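Local coordinates for lumazine protein (Photobacterium kishitanii, PDB 3A35), which acts as an antenna for bacterial luciferase, carrying a lumazine or flavin chromophore and shifting the bioluminescence to shorter wavelength, at residues D116-Y121 and Y159-S164; V143-E148 and I155-P160. One frame throughout, in Å; residues are numbered along the deposited sequence.

Both contacts use strand 154-160 of the second lumazine-binding repeat and share Tyr-159 and Pro-160. In contact 1 the strand pairs with its sheet neighbour 117-123: main-chain hydrogen bonds lead, with Leu-118, Val-120 and Tyr-159 packing on one face and Arg-117 folded over the Tyr-159/Pro-160 peptide. In contact 2 the partner is the edge strand 143-146 with the residues after it, crossing steeply; one direct main-chain bond, two aromatic rings and bridging waters do the joining. Each contact is partly buried: Val-143 and Ile-157 also lie inside, Asp-116 and Glu-148 outside. Arg-117 NE bonds to Asn-158 OD1, tying the two together. Most riboflavin-binding residues belong to the first repeat, though Gly-100 and Ile-102 come from the second.

Contact 1: D116-Y121 and Y159-S164; sequences DRLKVY and YPKNLS
Leu-118 and Tyr-159 face each other as an antiparallel hydrogen-bonded pair, with both side chains on the same face of the sheet. Leu-118 N gives a bond of 2.8 Å to Tyr-159 O, and Tyr-159 N returns one of 2.9 Å to Leu-118 O. The tyrosine ring, its CG anti to the carbonyl carbon (chi1 -64°), presents an edge to strand 117-123: Val-120 CG2 meets Tyr-159 CD2 at 3.8 Å, while Val-120 CB lies in the ring plane beside CE2. Leu-118, on the same face, brings CD2 to 3.3 Å from Ser-164 OG, a hydroxyl that accepts a hydrogen bond from Lys-161 NZ (2.9 Å). This is the point where two neighbouring strands of the second lumazine-binding repeat part: the ladder ends at Arg-117 and Pro-160, and a type I turn from Pro-160 to Leu-163 leads into helix 163-166. Across the start of that turn Lys-161 N bonds to Asp-116 O at 3.0 Å, the donor standing well above the carbonyl plane. Arg-117 folds back at chi2 and chi3 and lays one guanidinium face over the peptide between Tyr-159 and Pro-160, NH2 packing 3.5 Å from Pro-160 N without a hydrogen bond; its NE is held by Asn-158 OD1. Leu-169 touches both Leu-118 and Tyr-159.

Contact 2: V143-E148 and I155-P160; sequences VSHSIE and IFINYP
Strand 143-146 runs at 107° to strand 155-160; the CA atoms come closest at Ile-147 and Ile-157 (5.1 Å), and Glu-148 N bonds to Phe-156 O at 2.7 Å. His-145 and Tyr-159 fill the wider part of the crossing. CG of His-145 is anti to its backbone N (chi1 -165°), and the imidazole face receives the edge of the tyrosine ring, centroids 5.2 Å apart and planes at 61°. On the imidazole itself, ND1 donates in the ring plane to a lone pair of Ser-146 O (2.9 Å), which fixes the ring's rotation, and CE1 comes to 3.1 Å from Asn-158 O. Val-143 CG1 touches Tyr-159 CE1 at 3.7 Å, and one water joins Val-143 O to the tyrosine hydroxyl. Ile-157 CG2, over one face of the Tyr-159 ring toward its rim, also comes to 3.7 Å from His-145 ND1 and close to Ser-146 O. At the outer end Glu-148 runs beside Phe-156, its CB over the ring face in a CH-pi contact, 4.0 Å from the centroid. Two waters lie within bonding distance of Glu-148 OE1: one accepts from Asn-158 N and can also donate to Ser-146 O, the other can donate to Asn-158 O, though not every such bond need be made at once. Tyr-121 stacks on Phe-156. An outermost strand in the order of the sheet, 143-146, thus meets 154-160, next to the sheet's other end, largely through side chains, with Ile-157 and Tyr-159 buried, consistent with the closed antiparallel beta barrel of the riboflavin synthase family.

Contact 1: D116-Y121 and Y159-S164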
loop_
_atom_site.group_PDB
_atom_site.type_symbol
_atom_site.label_atom_id
_atom_site.label_comp_id
_atom_site.label_asym_id
_atom_site.label_seq_id
_atom_site.Cartn_x
_atom_site.Cartn_y
_atom_site.Cartn_z
ATOM N N ASP A 116 13.084 -18.915 -0.723
ATOM C CA ASP A 116 13.425 -17.498 -1.051
ATOM C C ASP A 116 12.261 -16.649 -1.576
ATOM O O ASP A 116 12.505 -15.627 -2.237
ATOM C CB ASP A 116 14.544 -17.378 -2.108
ATOM C CG ASP A 116 15.882 -17.912 -1.586
ATOM O OD1 ASP A 116 16.474 -17.215 -0.715
ATOM O OD2 ASP A 116 16.302 -19.018 -2.037
ATOM N N ARG A 117 11.062 -17.159 -1.355
ATOM C CA ARG A 117 9.799 -16.507 -1.841
ATOM C C ARG A 117 8.929 -16.203 -0.583
ATOM O O ARG A 117 8.962 -16.916 0.432
ATOM C CB ARG A 117 9.027 -17.432 -2.776
ATOM C CG ARG A 117 9.854 -18.169 -3.882
ATOM C CD ARG A 117 10.556 -17.154 -4.754
ATOM N NE ARG A 117 9.601 -16.192 -5.408
ATOM C CZ ARG A 117 9.951 -15.239 -6.267
ATOM N NH1 ARG A 117 11.231 -15.090 -6.612
ATOM N NH2 ARG A 117 9.041 -14.435 -6.852
ATOM N N LEU A 118 8.156 -15.101 -0.662
ATOM C CA LEU A 118 7.087 -14.747 0.286
ATOM C C LEU A 118 5.791 -15.005 -0.543
ATOM O O LEU A 118 5.478 -14.253 -1.481
ATOM C CB LEU A 118 7.269 -13.284 0.722
ATOM C CG LEU A 118 6.182 -12.833 1.703
ATOM C CD1 LEU A 118 6.126 -13.578 3.021
ATOM C CD2 LEU A 118 6.207 -11.349 2.049
ATOM N N LYS A 119 5.086 -16.100 -0.238
ATOM C CA LYS A 119 3.894 -16.499 -0.923
ATOM C C LYS A 119 2.727 -15.936 -0.137
ATOM O O LYS A 119 2.476 -16.334 0.975
ATOM C CB LYS A 119 3.812 -18.014 -0.917
ATOM C CG LYS A 119 4.914 -18.598 -1.707
ATOM C CD LYS A 119 4.713 -20.096 -2.043
ATOM C CE LYS A 119 5.915 -20.525 -2.878
ATOM N NZ LYS A 119 5.741 -22.004 -3.055
ATOM N N VAL A 120 1.943 -15.051 -0.741
ATOM C CA VAL A 120 0.845 -14.352 -0.064
ATOM C C VAL A 120 -0.402 -14.714 -0.800
ATOM O O VAL A 120 -0.493 -14.527 -2.029
ATOM C CB VAL A 120 1.137 -12.804 -0.102
ATOM C CG1 VAL A 120 -0.094 -12.095 0.567
ATOM C CG2 VAL A 120 2.484 -12.504 0.629
ATOM N N TYR A 121 -1.426 -15.106 -0.065
ATOM C CA TYR A 121 -2.763 -15.494 -0.533
ATOM C C TYR A 121 -3.796 -14.558 0.032
ATOM O O TYR A 121 -3.898 -14.433 1.255
ATOM C CB TYR A 121 -3.100 -16.958 -0.072
ATOM C CG TYR A 121 -2.063 -17.951 -0.593
ATOM C CD1 TYR A 121 -2.264 -18.609 -1.793
ATOM C CD2 TYR A 121 -0.887 -18.179 0.091
ATOM C CE1 TYR A 121 -1.304 -19.521 -2.309
ATOM C CE2 TYR A 121 0.131 -19.034 -0.423
ATOM C CZ TYR A 121 -0.109 -19.716 -1.599
ATOM O OH TYR A 121 0.933 -20.575 -2.077
ATOM N N TYR A 159 5.977 -13.352 -4.148
ATOM C CA TYR A 159 6.947 -12.272 -4.089
ATOM C C TYR A 159 8.369 -12.780 -3.830
ATOM O O TYR A 159 8.499 -13.746 -3.083
ATOM C CB TYR A 159 6.607 -11.319 -2.937
ATOM C CG TYR A 159 5.284 -10.570 -3.075
ATOM C CD1 TYR A 159 5.186 -9.452 -3.972
ATOM C CD2 TYR A 159 4.212 -10.966 -2.332
ATOM C CE1 TYR A 159 3.987 -8.751 -4.064
ATOM C CE2 TYR A 159 2.979 -10.259 -2.365
ATOM C CZ TYR A 159 2.907 -9.192 -3.262
ATOM O OH TYR A 159 1.623 -8.607 -3.280
ATOM N N PRO A 160 9.385 -12.077 -4.309
ATOM C CA PRO A 160 10.728 -12.419 -3.846
ATOM C C PRO A 160 10.780 -12.067 -2.358
ATOM O O PRO A 160 10.322 -10.986 -1.963
ATOM C CB PRO A 160 11.626 -11.458 -4.601
ATOM C CG PRO A 160 10.739 -10.356 -5.284
ATOM C CD PRO A 160 9.325 -10.842 -5.160
ATOM N N LYS A 161 11.430 -12.914 -1.530
ATOM C CA LYS A 161 11.415 -12.721 -0.050
ATOM C C LYS A 161 12.039 -11.377 0.419
ATOM O O LYS A 161 11.675 -10.893 1.463
ATOM C CB LYS A 161 12.015 -13.939 0.751
ATOM C CG LYS A 161 12.306 -13.592 2.255
ATOM C CD LYS A 161 12.182 -14.697 3.270
ATOM C CE LYS A 161 10.728 -14.865 3.816
ATOM N NZ LYS A 161 10.117 -13.724 4.611
ATOM N N ASN A 162 12.916 -10.754 -0.344
ATOM C CA ASN A 162 13.497 -9.535 0.166
ATOM C C ASN A 162 12.518 -8.372 0.201
ATOM O O ASN A 162 12.848 -7.391 0.782
ATOM C CB ASN A 162 14.629 -9.101 -0.755
ATOM C CG ASN A 162 14.310 -9.423 -2.142
ATOM O OD1 ASN A 162 13.593 -8.663 -2.768
ATOM N ND2 ASN A 162 14.758 -10.638 -2.640
ATOM N N LEU A 163 11.389 -8.478 -0.505
ATOM C CA LEU A 163 10.294 -7.500 -0.265
ATOM C C LEU A 163 9.634 -7.680 1.112
ATOM O O LEU A 163 8.816 -6.823 1.560
ATOM C CB LEU A 163 9.220 -7.598 -1.356
ATOM C CG LEU A 163 9.634 -7.181 -2.757
ATOM C CD1 LEU A 163 8.343 -7.402 -3.565
ATOM C CD2 LEU A 163 10.057 -5.756 -2.821
ATOM N N SER A 164 9.962 -8.774 1.792
ATOM C CA SER A 164 9.604 -8.931 3.185
ATOM C C SER A 164 10.306 -7.863 3.967
ATOM O O SER A 164 9.862 -7.538 5.085
ATOM C CB SER A 164 10.103 -10.281 3.712
ATOM O OG SER A 164 9.020 -11.185 3.828
#

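Contact 2: V143-E148 and I155-P160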
loop_
_atom_site.group_PDB
_atom_site.type_symbol
_atom_site.label_atom_id
_atom_site.label_comp_id
_atom_site.label_asym_id
_atom_site.label_seq_id
_atom_site.Cartn_x
_atom_site.Cartn_y
_atom_site.Cartn_z
ATOM N N VAL A 143 2.635 -2.235 -3.483
ATOM C CA VAL A 143 3.632 -3.082 -4.196
ATOM C C VAL A 143 2.917 -3.691 -5.398
ATOM O O VAL A 143 1.908 -4.359 -5.316
ATOM C CB VAL A 143 4.013 -4.188 -3.247
ATOM C CG1 VAL A 143 5.000 -5.178 -3.973
ATOM C CG2 VAL A 143 4.705 -3.636 -1.972
ATOM N N SER A 144 3.462 -3.287 -6.553
ATOM C CA SER A 144 2.942 -3.842 -7.831
ATOM C C SER A 144 3.681 -5.180 -8.258
ATOM O O SER A 144 4.928 -5.210 -8.218
ATOM C CB SER A 144 3.036 -2.798 -8.928
ATOM O OG SER A 144 2.496 -3.406 -10.146
ATOM N N HIS A 145 2.920 -6.253 -8.529
ATOM C CA HIS A 145 3.583 -7.523 -8.890
ATOM C C HIS A 145 2.533 -8.301 -9.658
ATOM O O HIS A 145 1.312 -8.129 -9.463
ATOM C CB HIS A 145 3.980 -8.293 -7.641
ATOM C CG HIS A 145 4.947 -9.408 -7.873
ATOM N ND1 HIS A 145 4.556 -10.650 -8.325
ATOM C CD2 HIS A 145 6.295 -9.424 -7.767
ATOM C CE1 HIS A 145 5.645 -11.414 -8.428
ATOM N NE2 HIS A 145 6.699 -10.698 -8.092
ATOM N N SER A 146 3.043 -9.180 -10.547
ATOM C CA SER A 146 2.139 -10.125 -11.233
ATOM C C SER A 146 1.402 -11.042 -10.277
ATOM O O SER A 146 1.977 -11.444 -9.282
ATOM C CB SER A 146 2.930 -11.062 -12.186
ATOM O OG SER A 146 4.067 -11.636 -11.506
ATOM N N ILE A 147 0.142 -11.351 -10.613
ATOM C CA ILE A 147 -0.654 -12.415 -9.953
ATOM C C ILE A 147 -0.069 -13.758 -10.383
ATOM O O ILE A 147 0.320 -13.930 -11.594
ATOM C CB ILE A 147 -2.107 -12.277 -10.304
ATOM C CG1 ILE A 147 -2.589 -10.882 -9.785
ATOM C CG2 ILE A 147 -2.899 -13.481 -9.796
ATOM C CD1 ILE A 147 -4.032 -10.595 -10.229
ATOM N N GLU A 148 0.087 -14.747 -9.481
ATOM C CA GLU A 148 0.579 -16.061 -9.827
ATOM C C GLU A 148 -0.550 -16.959 -10.292
ATOM O O GLU A 148 -0.456 -17.659 -11.312
ATOM C CB GLU A 148 1.258 -16.663 -8.615
ATOM C CG GLU A 148 2.139 -17.686 -9.056
ATOM C CD GLU A 148 3.408 -17.141 -9.793
ATOM O OE1 GLU A 148 3.821 -15.965 -9.759
ATOM O OE2 GLU A 148 4.040 -17.971 -10.442
ATOM N N ILE A 155 -6.434 -14.827 -4.425
ATOM C CA ILE A 155 -5.331 -14.532 -5.359
ATOM C C ILE A 155 -3.993 -14.878 -4.715
ATOM O O ILE A 155 -3.769 -14.554 -3.533
ATOM C CB ILE A 155 -5.377 -13.054 -5.878
ATOM C CG1 ILE A 155 -5.194 -12.034 -4.798
ATOM C CG2 ILE A 155 -6.634 -12.814 -6.652
ATOM C CD1 ILE A 155 -4.696 -10.738 -5.356
ATOM N N PHE A 156 -3.097 -15.565 -5.405
ATOM C CA PHE A 156 -1.824 -15.964 -4.952
ATOM C C PHE A 156 -0.782 -15.120 -5.623
ATOM O O PHE A 156 -0.658 -15.065 -6.858
ATOM C CB PHE A 156 -1.648 -17.468 -5.195
ATOM C CG PHE A 156 -0.290 -17.952 -5.151
ATOM C CD1 PHE A 156 0.660 -17.482 -4.228
ATOM C CD2 PHE A 156 0.087 -19.023 -5.982
ATOM C CE1 PHE A 156 1.973 -17.974 -4.147
ATOM C CE2 PHE A 156 1.374 -19.512 -5.958
ATOM C CZ PHE A 156 2.346 -19.034 -5.024
ATOM N N ILE A 157 -0.009 -14.376 -4.848
ATOM C CA ILE A 157 1.088 -13.596 -5.310
ATOM C C ILE A 157 2.374 -14.109 -4.726
ATOM O O ILE A 157 2.500 -14.341 -3.547
ATOM C CB ILE A 157 0.951 -12.095 -4.929
ATOM C CG1 ILE A 157 -0.374 -11.604 -5.490
ATOM C CG2 ILE A 157 2.094 -11.275 -5.678
ATOM C CD1 ILE A 157 -0.993 -10.562 -4.701
ATOM N N ASN A 158 3.366 -14.361 -5.606
ATOM C CA ASN A 158 4.569 -15.018 -5.150
ATOM C C ASN A 158 5.691 -13.979 -5.286
ATOM O O ASN A 158 6.202 -13.683 -6.402
ATOM C CB ASN A 158 4.794 -16.248 -6.070
ATOM C CG ASN A 158 6.014 -16.976 -5.721
ATOM O OD1 ASN A 158 6.843 -16.534 -4.995
ATOM N ND2 ASN A 158 6.126 -18.199 -6.291
ATOM N N TYR A 159 5.977 -13.352 -4.148
ATOM C CA TYR A 159 6.947 -12.272 -4.089
ATOM C C TYR A 159 8.369 -12.780 -3.830
ATOM O O TYR A 159 8.499 -13.746 -3.083
ATOM C CB TYR A 159 6.607 -11.319 -2.937
ATOM C CG TYR A 159 5.284 -10.570 -3.075
ATOM C CD1 TYR A 159 5.186 -9.452 -3.972
ATOM C CD2 TYR A 159 4.212 -10.966 -2.332
ATOM C CE1 TYR A 159 3.987 -8.751 -4.064
ATOM C CE2 TYR A 159 2.979 -10.259 -2.365
ATOM C CZ TYR A 159 2.907 -9.192 -3.262
ATOM O OH TYR A 159 1.623 -8.607 -3.280
ATOM N N PRO A 160 9.385 -12.077 -4.309
ATOM C CA PRO A 160 10.728 -12.419 -3.846
ATOM C C PRO A 160 10.780 -12.067 -2.358
ATOM O O PRO A 160 10.322 -10.986 -1.963
ATOM C CB PRO A 160 11.626 -11.458 -4.601
ATOM C CG PRO A 160 10.739 -10.356 -5.284
ATOM C CD PRO A 160 9.325 -10.842 -5.160
HETATM O O HOH W 1 1.440 -7.088 -5.488
HETATM O O HOH W 2 3.322 -13.634 -8.389
HETATM O O HOH W 3 6.224 -15.163 -9.155
#